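Local coordinates for protein endoglycosidase (Bacteroides thetaiotaomicron, PDB 6Q64) that probably hydrolyses O-glycosidic bonds in complex N-glycans, as an endo-acting glycoside hydrolase of family 18, at residues Gly165-Ala170 / Met213-Glu218; Ser300-Leu305 / Ile313-Thr318; Glu113-Leu118 / Glu178-Asp183; Ile282-Glu287 / Ile330-Met335. The protein carries 1 engineered substitution. All coordinates share one frame; numbering follows the deposited sequence.

Overall arrangement
From the N terminus, helix 112-123 supplies the first half of interaction 3, which closes at 178-183, the C-terminal end of helix 162-179 and the turn that follows. Before it closes, interaction 1 opens on that same helix, at 165-170, and it closes on helix 211-224; the two loops therefore cross, with centres about 24 Å apart. Further on, interaction 4 opens on strand 280-285 and closes on strand 329-333, and interaction 2, between 300-305 and helix 311-317, is nested inside that loop and packs against it. Interactions 1 and 3 join outer helices and a helix-to-strand turn, interaction 4 joins two barrel strands, and interaction 2 pins a loop to a helix outside them.

Interaction 1 of 4, residues Gly165-Ala170 / Met213-Glu218; sequences GVKAYA and MQVFIE
Phe216 reaches from helix 211-224 into the side of helix 162-179, its side chain overlapping Val166 and Ala170 and its ring meeting the rim of Tyr169. CG stands anti to the backbone N, beside the carbonyl carbon (chi1 -178°), and the ring beyond it reaches the other helix. At the base, Val166 CG1 meets Phe216 CB at 3.7 Å, the two side chains crossing at about a right angle. Farther out, Ala170 CB lies 3.8 Å from Phe216 CD1, and an alanine suits this place because its lone methyl lets the ring come close to the backbone of the other helix. The CE1 corner meets Tyr169: CD2 of the tyrosine is 3.6 Å from Phe216 CE1. These two rings touch rim to rim, with planes only 14° apart, so this is not a stack. Tyrosine fits here because its rim packs on Phe216 while its hydroxyl is bonded to the carbonyl oxygen of Asp140. An alanine in place of Phe216 would probably leave a gap beside Tyr169 and Ala170, with the tyrosine ring less firmly held on that side. Towards solvent the contact thins to Lys167 CG against Val215 CG2, 4.1 Å apart, where a lysine can lend its aliphatic stem while its amine makes a long, weak ion pair with Glu164. Phe216 also rests on Ile187 and Ile135 of the strands beneath. With axes 8.7 Å apart and inclined at -36°, the segments are packed as neighbouring helices in the outer layer of a TIM barrel.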
# COMPACT_ATOMS: atom_id res chain seq x y z
N GLY A 165 11.29 -22.95 7.60
CA GLY A 165 10.03 -22.93 6.84
C GLY A 165 9.44 -21.53 6.74
O GLY A 165 8.82 -21.20 5.71
N VAL A 166 9.61 -20.71 7.77
CA VAL A 166 9.28 -19.27 7.70
C VAL A 166 10.29 -18.64 6.75
O VAL A 166 9.85 -17.99 5.79
CB VAL A 166 9.24 -18.60 9.09
CG1 VAL A 166 8.87 -17.14 9.02
CG2 VAL A 166 8.24 -19.29 10.00
N LYS A 167 11.58 -18.89 6.97
CA LYS A 167 12.67 -18.43 6.05
C LYS A 167 12.34 -18.85 4.60
O LYS A 167 12.59 -18.04 3.66
CB LYS A 167 14.03 -18.98 6.50
CG LYS A 167 14.91 -18.01 7.28
CD LYS A 167 15.88 -18.69 8.24
CE LYS A 167 17.21 -17.99 8.38
NZ LYS A 167 18.29 -18.99 8.54
N ALA A 168 11.80 -20.06 4.43
CA ALA A 168 11.42 -20.65 3.12
C ALA A 168 10.16 -19.95 2.56
O ALA A 168 10.24 -19.47 1.42
CB ALA A 168 11.21 -22.13 3.28
N TYR A 169 9.06 -19.88 3.34
CA TYR A 169 7.76 -19.26 2.98
C TYR A 169 7.93 -17.82 2.51
O TYR A 169 7.22 -17.37 1.62
CB TYR A 169 6.80 -19.21 4.18
CG TYR A 169 5.51 -18.49 3.89
CD1 TYR A 169 4.71 -18.87 2.83
CD2 TYR A 169 5.06 -17.44 4.68
CE1 TYR A 169 3.51 -18.23 2.55
CE2 TYR A 169 3.85 -16.81 4.43
CZ TYR A 169 3.08 -17.19 3.35
OH TYR A 169 1.89 -16.59 3.05
N ALA A 170 8.81 -17.09 3.17
CA ALA A 170 9.17 -15.71 2.81
C ALA A 170 9.96 -15.69 1.51
O ALA A 170 9.74 -14.80 0.69
CB ALA A 170 9.96 -15.08 3.93
N MSE A 213 7.53 -13.99 13.33
CA MSE A 213 7.24 -12.81 12.54
C MSE A 213 8.48 -11.93 12.34
O MSE A 213 8.53 -11.16 11.41
CB MSE A 213 6.05 -12.05 13.15
CG MSE A 213 5.22 -11.30 12.11
SE MSE A 213 4.59 -12.37 10.55
CE MSE A 213 3.47 -13.27 11.85
N GLN A 214 9.50 -12.06 13.19
CA GLN A 214 10.67 -11.21 13.09
C GLN A 214 11.57 -11.72 11.96
O GLN A 214 12.09 -10.88 11.18
CB GLN A 214 11.41 -11.17 14.43
CG GLN A 214 12.82 -10.59 14.37
CD GLN A 214 12.84 -9.07 14.23
OE1 GLN A 214 11.93 -8.37 14.69
NE2 GLN A 214 13.89 -8.57 13.61
N VAL A 215 11.81 -13.02 11.87
CA VAL A 215 12.77 -13.53 10.84
C VAL A 215 12.01 -13.64 9.50
O VAL A 215 12.66 -13.64 8.42
CB VAL A 215 13.51 -14.82 11.28
CG1 VAL A 215 12.57 -15.98 11.53
CG2 VAL A 215 14.62 -15.21 10.30
N PHE A 216 10.68 -13.60 9.57
CA PHE A 216 9.80 -13.45 8.39
C PHE A 216 10.17 -12.14 7.68
O PHE A 216 10.74 -12.14 6.56
CB PHE A 216 8.34 -13.50 8.82
CG PHE A 216 7.39 -13.40 7.65
CD1 PHE A 216 7.44 -14.35 6.64
CD2 PHE A 216 6.49 -12.35 7.55
CE1 PHE A 216 6.58 -14.26 5.55
CE2 PHE A 216 5.64 -12.26 6.46
CZ PHE A 216 5.68 -13.22 5.46
N ILE A 217 9.87 -11.05 8.37
CA ILE A 217 10.16 -9.65 7.93
C ILE A 217 11.66 -9.50 7.66
O ILE A 217 12.00 -8.79 6.73
CB ILE A 217 9.70 -8.68 9.02
CG1 ILE A 217 8.18 -8.70 9.18
CG2 ILE A 217 10.24 -7.29 8.77
CD1 ILE A 217 7.72 -8.00 10.42
N GLU A 218 12.50 -10.11 8.48
CA GLU A 218 13.98 -10.02 8.32
C GLU A 218 14.35 -10.56 6.93
O GLU A 218 15.19 -9.92 6.27
CB GLU A 218 14.69 -10.76 9.45
CG GLU A 218 15.44 -9.88 10.42
CD GLU A 218 16.11 -10.66 11.54
OE1 GLU A 218 16.71 -11.73 11.25
OE2 GLU A 218 16.00 -10.23 12.71

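Interaction 2 of 4, residues Ser300-Leu305 / Ile313-Thr318; sequences SVRPEL and ILDYAT
The guanidinium of Arg302 presents its edge to Thr318, and the carboxylate of Asp315 receives Ser300 from above its plane. Arg302 grips side-on with two nitrogens. NH2 gives a nearly straight bond to Thr318 O, 2.6 Å long and only 3° out of the guanidinium plane, while NE makes a longer and more bent one, 3.3 Å, to Thr318 OG1. Thr318 is the first residue to leave the helix, so its carbonyl sits at the helix's C-terminal end, where a positive group would be favoured; the same NH2 forms a salt bridge with Asp320. The extended chain from CG to NE carries the guanidinium to Thr318. At the other polar point Ser300 OG donates to Asp315 OD1 over 2.6 Å, approaching 64° out of the carboxylate plane. Asp315 OD2 is bonded to the hydroxyls of Tyr298 and Thr261, so the buried carboxylate is well supplied with donors. Ser300 OG also accepts from Arg302 N at 3.0 Å; a small hydroxyl residue can thus fold its own loop and bind the helix. Leu305 packs CD2 against the helix backbone, 3.6 Å from Asp315 N, and 4.1 Å from Leu314 CB. The arrangement combines an ST turn, Ser300 to Arg302, with an arginine that binds the C-terminal end of a helix in the outer layer of the TIM barrel.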
# COMPACT_ATOMS: atom_id res chain seq x y z
N SER A 300 -13.82 17.18 11.11
CA SER A 300 -12.40 17.56 10.91
C SER A 300 -12.04 18.62 11.92
O SER A 300 -12.91 19.40 12.31
CB SER A 300 -12.12 18.07 9.51
OG SER A 300 -10.76 18.45 9.35
N VAL A 301 -10.75 18.69 12.21
CA VAL A 301 -10.11 19.71 13.09
C VAL A 301 -9.94 21.01 12.28
O VAL A 301 -9.46 22.02 12.79
CB VAL A 301 -8.78 19.11 13.61
CG1 VAL A 301 -7.66 19.29 12.61
CG2 VAL A 301 -8.43 19.61 14.98
N ARG A 302 -10.29 20.94 11.00
CA ARG A 302 -10.33 22.11 10.09
C ARG A 302 -11.79 22.45 9.88
O ARG A 302 -12.52 21.73 9.22
CB ARG A 302 -9.60 21.77 8.80
CG ARG A 302 -8.22 21.16 9.02
CD ARG A 302 -7.38 21.44 7.82
NE ARG A 302 -6.04 20.88 7.83
CZ ARG A 302 -4.92 21.59 7.98
NH1 ARG A 302 -4.94 22.89 8.18
NH2 ARG A 302 -3.75 20.99 7.88
N PRO A 303 -12.31 23.52 10.51
CA PRO A 303 -13.74 23.77 10.46
C PRO A 303 -14.19 23.90 9.00
O PRO A 303 -15.15 23.29 8.65
CB PRO A 303 -13.91 25.06 11.29
CG PRO A 303 -12.52 25.69 11.32
CD PRO A 303 -11.55 24.53 11.27
N GLU A 304 -13.42 24.59 8.15
CA GLU A 304 -13.81 24.86 6.75
C GLU A 304 -14.03 23.56 5.96
O GLU A 304 -14.88 23.54 5.08
CB GLU A 304 -12.80 25.81 6.09
CG GLU A 304 -11.48 25.20 5.74
CD GLU A 304 -10.46 25.22 6.87
OE1 GLU A 304 -9.30 24.94 6.54
OE2 GLU A 304 -10.82 25.48 8.08
N LEU A 305 -13.34 22.47 6.30
CA LEU A 305 -13.58 21.14 5.68
C LEU A 305 -14.97 20.58 6.02
O LEU A 305 -15.38 19.66 5.33
CB LEU A 305 -12.51 20.16 6.15
CG LEU A 305 -11.37 19.89 5.17
CD1 LEU A 305 -10.78 21.18 4.62
CD2 LEU A 305 -10.29 19.05 5.84
N ILE A 313 -11.65 12.01 3.87
CA ILE A 313 -10.42 11.85 3.03
C ILE A 313 -9.63 13.18 2.96
O ILE A 313 -8.41 13.16 2.70
CB ILE A 313 -10.74 11.30 1.63
CG1 ILE A 313 -9.46 10.86 0.92
CG2 ILE A 313 -11.53 12.33 0.83
CD1 ILE A 313 -9.66 9.84 -0.18
N LEU A 314 -10.27 14.32 3.15
CA LEU A 314 -9.52 15.58 2.91
C LEU A 314 -8.79 15.92 4.20
O LEU A 314 -7.68 16.48 4.10
CB LEU A 314 -10.48 16.70 2.49
CG LEU A 314 -11.27 16.44 1.21
CD1 LEU A 314 -12.22 17.59 0.94
CD2 LEU A 314 -10.34 16.25 0.03
N ASP A 315 -9.42 15.61 5.34
CA ASP A 315 -8.78 15.76 6.67
C ASP A 315 -7.53 14.90 6.66
O ASP A 315 -6.45 15.42 7.02
CB ASP A 315 -9.71 15.35 7.80
CG ASP A 315 -9.16 15.71 9.17
OD1 ASP A 315 -8.70 16.89 9.34
OD2 ASP A 315 -9.15 14.80 10.04
N TYR A 316 -7.67 13.65 6.22
CA TYR A 316 -6.54 12.69 6.22
C TYR A 316 -5.38 13.30 5.42
O TYR A 316 -4.24 13.42 5.87
CB TYR A 316 -6.99 11.33 5.70
CG TYR A 316 -7.89 10.55 6.62
CD1 TYR A 316 -8.61 11.15 7.65
CD2 TYR A 316 -8.03 9.19 6.48
CE1 TYR A 316 -9.44 10.42 8.50
CE2 TYR A 316 -8.89 8.44 7.29
CZ TYR A 316 -9.61 9.06 8.29
OH TYR A 316 -10.44 8.33 9.08
N ALA A 317 -5.66 13.75 4.21
CA ALA A 317 -4.59 14.19 3.30
C ALA A 317 -3.87 15.39 3.89
O ALA A 317 -2.72 15.58 3.50
CB ALA A 317 -5.17 14.52 1.94
N THR A 318 -4.53 16.19 4.73
CA THR A 318 -3.98 17.48 5.21
C THR A 318 -3.60 17.38 6.70
O THR A 318 -3.41 18.47 7.31
CB THR A 318 -4.98 18.63 5.04
OG1 THR A 318 -6.11 18.27 5.83
CG2 THR A 318 -5.40 18.87 3.61

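Interaction 3 of 4, residues Glu113-Leu118 / Glu178-Asp183; sequences EQKADL and EKYNLD
Asp183 OD1, which Leu118 CD1 only approaches, at 4.4 Å, accepts the backbone N-H of Ala129, so the carboxylate is tied to the start of strand 128-135. No hydrogen bond joins the two segments themselves, and Leu118 carries most of the contact. Its CG is anti to the backbone N (chi1 179°), and from there the CD2 methyl comes within 3.4 Å of Tyr180 O and 3.9 Å of Leu182 CD2. The two leucines cross at about a right angle, methyl against methyl; branched, flexible chains of this kind suit an uneven surface made partly of backbone carbonyls. Asn181 O, at the limit of contact with Leu118 CD2, accepts from Gln122 NE2, one helical turn farther along helix 112-123.

On the outer side, Lys115 sends CE to the edge of the Tyr180 ring, 4.4 Å from CE1, a loose approach near the ring plane from a chain that is otherwise exposed. The ring has Lys179 CG over one face, 3.6 Å above its plane, so lysine stems lie at its edge and on a face. The turn itself is a Schellman motif: Asn181, with a positive phi of 44°, occupies the C-prime position, a backbone shape that asparagine tolerates well. It ends helix 162-179 and turns the chain into strand 184-189. Leu182 then packs on Ala129 and Leu131 of strand 128-135, and Leu118 touches Ala129 as well, so helix 112-123 lies against the entry of two adjacent barrel strands.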
# COMPACT_ATOMS: atom_id res chain seq x y z
N GLU A 113 -0.68 -8.47 -21.07
CA GLU A 113 -1.32 -7.12 -21.02
C GLU A 113 -1.19 -6.54 -19.59
O GLU A 113 -1.07 -5.30 -19.45
CB GLU A 113 -2.78 -7.17 -21.50
CG GLU A 113 -3.00 -7.82 -22.86
CD GLU A 113 -3.28 -9.32 -22.88
OE1 GLU A 113 -2.64 -10.03 -23.68
OE2 GLU A 113 -4.14 -9.78 -22.09
N GLN A 114 -1.24 -7.38 -18.56
CA GLN A 114 -0.87 -7.02 -17.17
C GLN A 114 0.62 -6.68 -17.14
O GLN A 114 0.97 -5.59 -16.65
CB GLN A 114 -1.18 -8.15 -16.19
CG GLN A 114 -2.52 -7.99 -15.50
CD GLN A 114 -3.09 -9.28 -14.97
OE1 GLN A 114 -2.63 -10.38 -15.32
NE2 GLN A 114 -4.11 -9.16 -14.13
N LYS A 115 1.48 -7.57 -17.64
CA LYS A 115 2.95 -7.36 -17.60
C LYS A 115 3.30 -5.99 -18.20
O LYS A 115 4.18 -5.31 -17.60
CB LYS A 115 3.67 -8.53 -18.28
CG LYS A 115 3.58 -9.85 -17.51
CD LYS A 115 4.41 -10.97 -18.11
CE LYS A 115 3.66 -12.28 -18.18
NZ LYS A 115 4.54 -13.35 -18.66
N ALA A 116 2.61 -5.58 -19.30
CA ALA A 116 2.92 -4.37 -20.12
C ALA A 116 2.44 -3.08 -19.43
O ALA A 116 3.13 -2.05 -19.57
CB ALA A 116 2.28 -4.48 -21.48
N ASP A 117 1.24 -3.13 -18.84
CA ASP A 117 0.60 -2.06 -18.03
C ASP A 117 1.59 -1.70 -16.92
O ASP A 117 2.06 -0.55 -16.86
CB ASP A 117 -0.74 -2.55 -17.45
CG ASP A 117 -1.56 -1.43 -16.76
OD1 ASP A 117 -1.26 -0.25 -17.01
OD2 ASP A 117 -2.49 -1.76 -15.94
N LEU A 118 1.96 -2.71 -16.13
CA LEU A 118 2.96 -2.62 -15.04
C LEU A 118 4.27 -2.03 -15.58
O LEU A 118 4.82 -1.15 -14.90
CB LEU A 118 3.16 -4.02 -14.47
CG LEU A 118 4.19 -4.10 -13.34
CD1 LEU A 118 3.69 -3.31 -12.14
CD2 LEU A 118 4.47 -5.54 -12.96
N GLU A 178 9.64 -11.45 -7.72
CA GLU A 178 10.78 -11.21 -8.66
C GLU A 178 10.37 -11.74 -10.04
O GLU A 178 10.81 -11.17 -11.06
CB GLU A 178 12.07 -11.86 -8.15
CG GLU A 178 12.53 -11.33 -6.79
CD GLU A 178 13.91 -11.77 -6.32
OE1 GLU A 178 14.15 -11.87 -5.08
OE2 GLU A 178 14.76 -11.98 -7.19
N LYS A 179 9.52 -12.77 -10.04
CA LYS A 179 9.03 -13.51 -11.24
C LYS A 179 8.17 -12.59 -12.12
O LYS A 179 8.19 -12.77 -13.33
CB LYS A 179 8.21 -14.73 -10.82
CG LYS A 179 7.24 -15.23 -11.88
CD LYS A 179 6.54 -16.52 -11.54
CE LYS A 179 6.04 -17.22 -12.78
NZ LYS A 179 5.91 -18.67 -12.54
N TYR A 180 7.39 -11.69 -11.54
CA TYR A 180 6.46 -10.82 -12.28
C TYR A 180 6.99 -9.38 -12.21
O TYR A 180 6.26 -8.46 -12.59
CB TYR A 180 5.04 -11.07 -11.76
CG TYR A 180 4.45 -12.39 -12.22
CD1 TYR A 180 4.17 -12.62 -13.57
CD2 TYR A 180 4.14 -13.40 -11.32
CE1 TYR A 180 3.61 -13.81 -14.01
CE2 TYR A 180 3.58 -14.60 -11.75
CZ TYR A 180 3.32 -14.81 -13.10
OH TYR A 180 2.79 -16.00 -13.52
N ASN A 181 8.25 -9.22 -11.80
CA ASN A 181 9.00 -7.96 -11.52
C ASN A 181 8.16 -6.93 -10.74
O ASN A 181 8.38 -5.71 -10.92
CB ASN A 181 9.63 -7.41 -12.81
CG ASN A 181 10.35 -6.09 -12.59
OD1 ASN A 181 11.24 -5.97 -11.76
ND2 ASN A 181 9.92 -5.05 -13.29
N LEU A 182 7.30 -7.36 -9.81
CA LEU A 182 6.53 -6.43 -8.93
C LEU A 182 7.49 -5.71 -7.95
O LEU A 182 8.67 -6.10 -7.86
CB LEU A 182 5.44 -7.24 -8.22
CG LEU A 182 4.30 -7.70 -9.13
CD1 LEU A 182 3.58 -8.94 -8.59
CD2 LEU A 182 3.29 -6.58 -9.35
N ASP A 183 7.03 -4.66 -7.27
CA ASP A 183 7.95 -3.75 -6.52
C ASP A 183 7.90 -4.04 -5.02
O ASP A 183 8.57 -3.32 -4.29
CB ASP A 183 7.68 -2.27 -6.80
CG ASP A 183 7.36 -2.01 -8.26
OD1 ASP A 183 6.17 -2.18 -8.63
OD2 ASP A 183 8.30 -1.67 -9.02

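Interaction 4 of 4, residues Ile282-Glu287 / Ile330-Met335; sequences ITVEFE and IGTYHM
Thr332 packs tightly against one face of the Phe286 ring, whereas Glu287 and His334 meet more loosely on the solvent side. The threonine methyl CG2 lies over the phenylalanine face, 3.5 Å from the ring centroid and 18° off its normal, a CH-pi contact. Val284 CG1 lies alongside Thr332 CG2 at 3.8 Å, and beta-branched residues like these suit a strand. An alanine in place of Phe286 would probably leave the Thr332 methyl without its aromatic cover and open a gap there. The strands run parallel in register, joined by Gly331 N to Ile282 O, Val284 N to Gly331 O at 3.0 Å, and Tyr333 N to Val284 O at 2.9 Å, the last nearly along the C=O axis. Gly331 suits its place, since a CB would sit only 3.4 Å from Thr283 CG2. Equally close, Glu285 OE1 meets the edge of the Tyr333 ring, 3.2 Å from CD2, with carboxylate and ring planes 84° apart. Its OE2 is bonded to Gln288 N, an N-cap for the helix that follows.

The loose, solvent side starts at Glu287, whose OE1 stays 3.6 Å from His334 ND1, too long to count as a bond, and both side chains simply run side by side. Thr283, Glu285 and Tyr333 point to one face of the sheet, where Trp76 of strand 72-76 and Trp104 meet Tyr333. Ile282, Val284, Ile330 and Thr332 point to the other, where helix 311-317 covers them and helix 346-358 packs on Ile330, as in the helical layer of a TIM barrel.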
# COMPACT_ATOMS: atom_id res chain seq x y z
N ILE A 282 -2.83 6.65 6.02
CA ILE A 282 -4.20 6.40 6.54
C ILE A 282 -5.15 6.29 5.34
O ILE A 282 -4.99 7.04 4.37
CB ILE A 282 -4.62 7.48 7.54
CG1 ILE A 282 -4.08 8.87 7.18
CG2 ILE A 282 -4.17 7.04 8.91
CD1 ILE A 282 -4.66 10.00 8.02
N THR A 283 -6.06 5.33 5.43
CA THR A 283 -6.89 4.88 4.30
C THR A 283 -8.34 4.92 4.71
O THR A 283 -8.70 4.69 5.90
CB THR A 283 -6.49 3.48 3.82
OG1 THR A 283 -6.88 2.51 4.80
CG2 THR A 283 -5.02 3.41 3.50
N VAL A 284 -9.15 5.16 3.70
CA VAL A 284 -10.61 5.26 3.85
C VAL A 284 -11.28 4.15 3.01
O VAL A 284 -10.58 3.47 2.21
CB VAL A 284 -10.99 6.70 3.51
CG1 VAL A 284 -10.88 6.97 2.03
CG2 VAL A 284 -12.37 7.02 4.05
N GLU A 285 -12.57 3.88 3.28
CA GLU A 285 -13.25 2.64 2.81
C GLU A 285 -14.18 3.00 1.65
O GLU A 285 -15.23 3.64 1.89
CB GLU A 285 -13.85 1.91 4.02
CG GLU A 285 -15.06 1.04 3.78
CD GLU A 285 -15.12 0.16 2.55
OE1 GLU A 285 -14.83 -1.07 2.67
OE2 GLU A 285 -15.55 0.70 1.50
N PHE A 286 -13.78 2.60 0.44
CA PHE A 286 -14.31 3.15 -0.83
C PHE A 286 -15.26 2.15 -1.51
O PHE A 286 -16.08 2.61 -2.32
CB PHE A 286 -13.14 3.63 -1.70
CG PHE A 286 -13.02 5.12 -1.78
CD1 PHE A 286 -13.48 5.92 -0.75
CD2 PHE A 286 -12.49 5.73 -2.90
CE1 PHE A 286 -13.40 7.29 -0.83
CE2 PHE A 286 -12.41 7.11 -2.98
CZ PHE A 286 -12.87 7.89 -1.94
N GLU A 287 -15.20 0.86 -1.15
CA GLU A 287 -16.28 -0.12 -1.41
C GLU A 287 -17.62 0.49 -0.97
O GLU A 287 -18.59 0.35 -1.69
CB GLU A 287 -15.89 -1.45 -0.76
CG GLU A 287 -16.97 -2.52 -0.74
CD GLU A 287 -16.41 -3.92 -0.53
OE1 GLU A 287 -16.20 -4.60 -1.55
OE2 GLU A 287 -16.14 -4.32 0.63
N ILE A 330 -2.13 9.10 2.10
CA ILE A 330 -3.53 8.61 2.19
C ILE A 330 -3.75 7.60 1.06
O ILE A 330 -2.96 7.60 0.10
CB ILE A 330 -4.52 9.78 2.08
CG1 ILE A 330 -4.37 10.48 0.74
CG2 ILE A 330 -4.34 10.74 3.23
CD1 ILE A 330 -5.68 10.63 0.06
N GLY A 331 -4.78 6.78 1.22
CA GLY A 331 -5.22 5.78 0.24
C GLY A 331 -6.69 5.41 0.42
O GLY A 331 -7.33 5.80 1.40
N THR A 332 -7.20 4.63 -0.52
CA THR A 332 -8.60 4.19 -0.56
C THR A 332 -8.60 2.68 -0.75
O THR A 332 -7.71 2.18 -1.47
CB THR A 332 -9.28 4.92 -1.70
OG1 THR A 332 -8.33 4.72 -2.75
CG2 THR A 332 -9.51 6.40 -1.44
N TYR A 333 -9.49 2.00 -0.05
CA TYR A 333 -9.77 0.55 -0.22
C TYR A 333 -10.75 0.42 -1.38
O TYR A 333 -11.81 1.07 -1.32
CB TYR A 333 -10.29 -0.03 1.10
CG TYR A 333 -10.73 -1.46 1.05
CD1 TYR A 333 -9.82 -2.49 0.85
CD2 TYR A 333 -12.06 -1.80 1.23
CE1 TYR A 333 -10.22 -3.81 0.81
CE2 TYR A 333 -12.48 -3.12 1.22
CZ TYR A 333 -11.56 -4.13 1.01
OH TYR A 333 -12.02 -5.42 0.99
N HIS A 334 -10.38 -0.38 -2.38
CA HIS A 334 -11.10 -0.50 -3.67
C HIS A 334 -11.13 0.90 -4.28
O HIS A 334 -12.18 1.51 -4.42
CB HIS A 334 -12.48 -1.17 -3.46
CG HIS A 334 -12.44 -2.67 -3.51
ND1 HIS A 334 -12.89 -3.46 -2.47
CD2 HIS A 334 -12.02 -3.52 -4.47
CE1 HIS A 334 -12.73 -4.73 -2.78
NE2 HIS A 334 -12.20 -4.79 -4.00
N MSE A 335 -9.91 1.40 -4.55
CA MSE A 335 -9.69 2.75 -5.06
C MSE A 335 -10.45 2.98 -6.36
O MSE A 335 -10.91 4.10 -6.61
CB MSE A 335 -8.19 3.01 -5.28
CG MSE A 335 -7.42 1.83 -5.77
SE MSE A 335 -5.57 2.29 -6.18
CE MSE A 335 -5.27 4.21 -6.07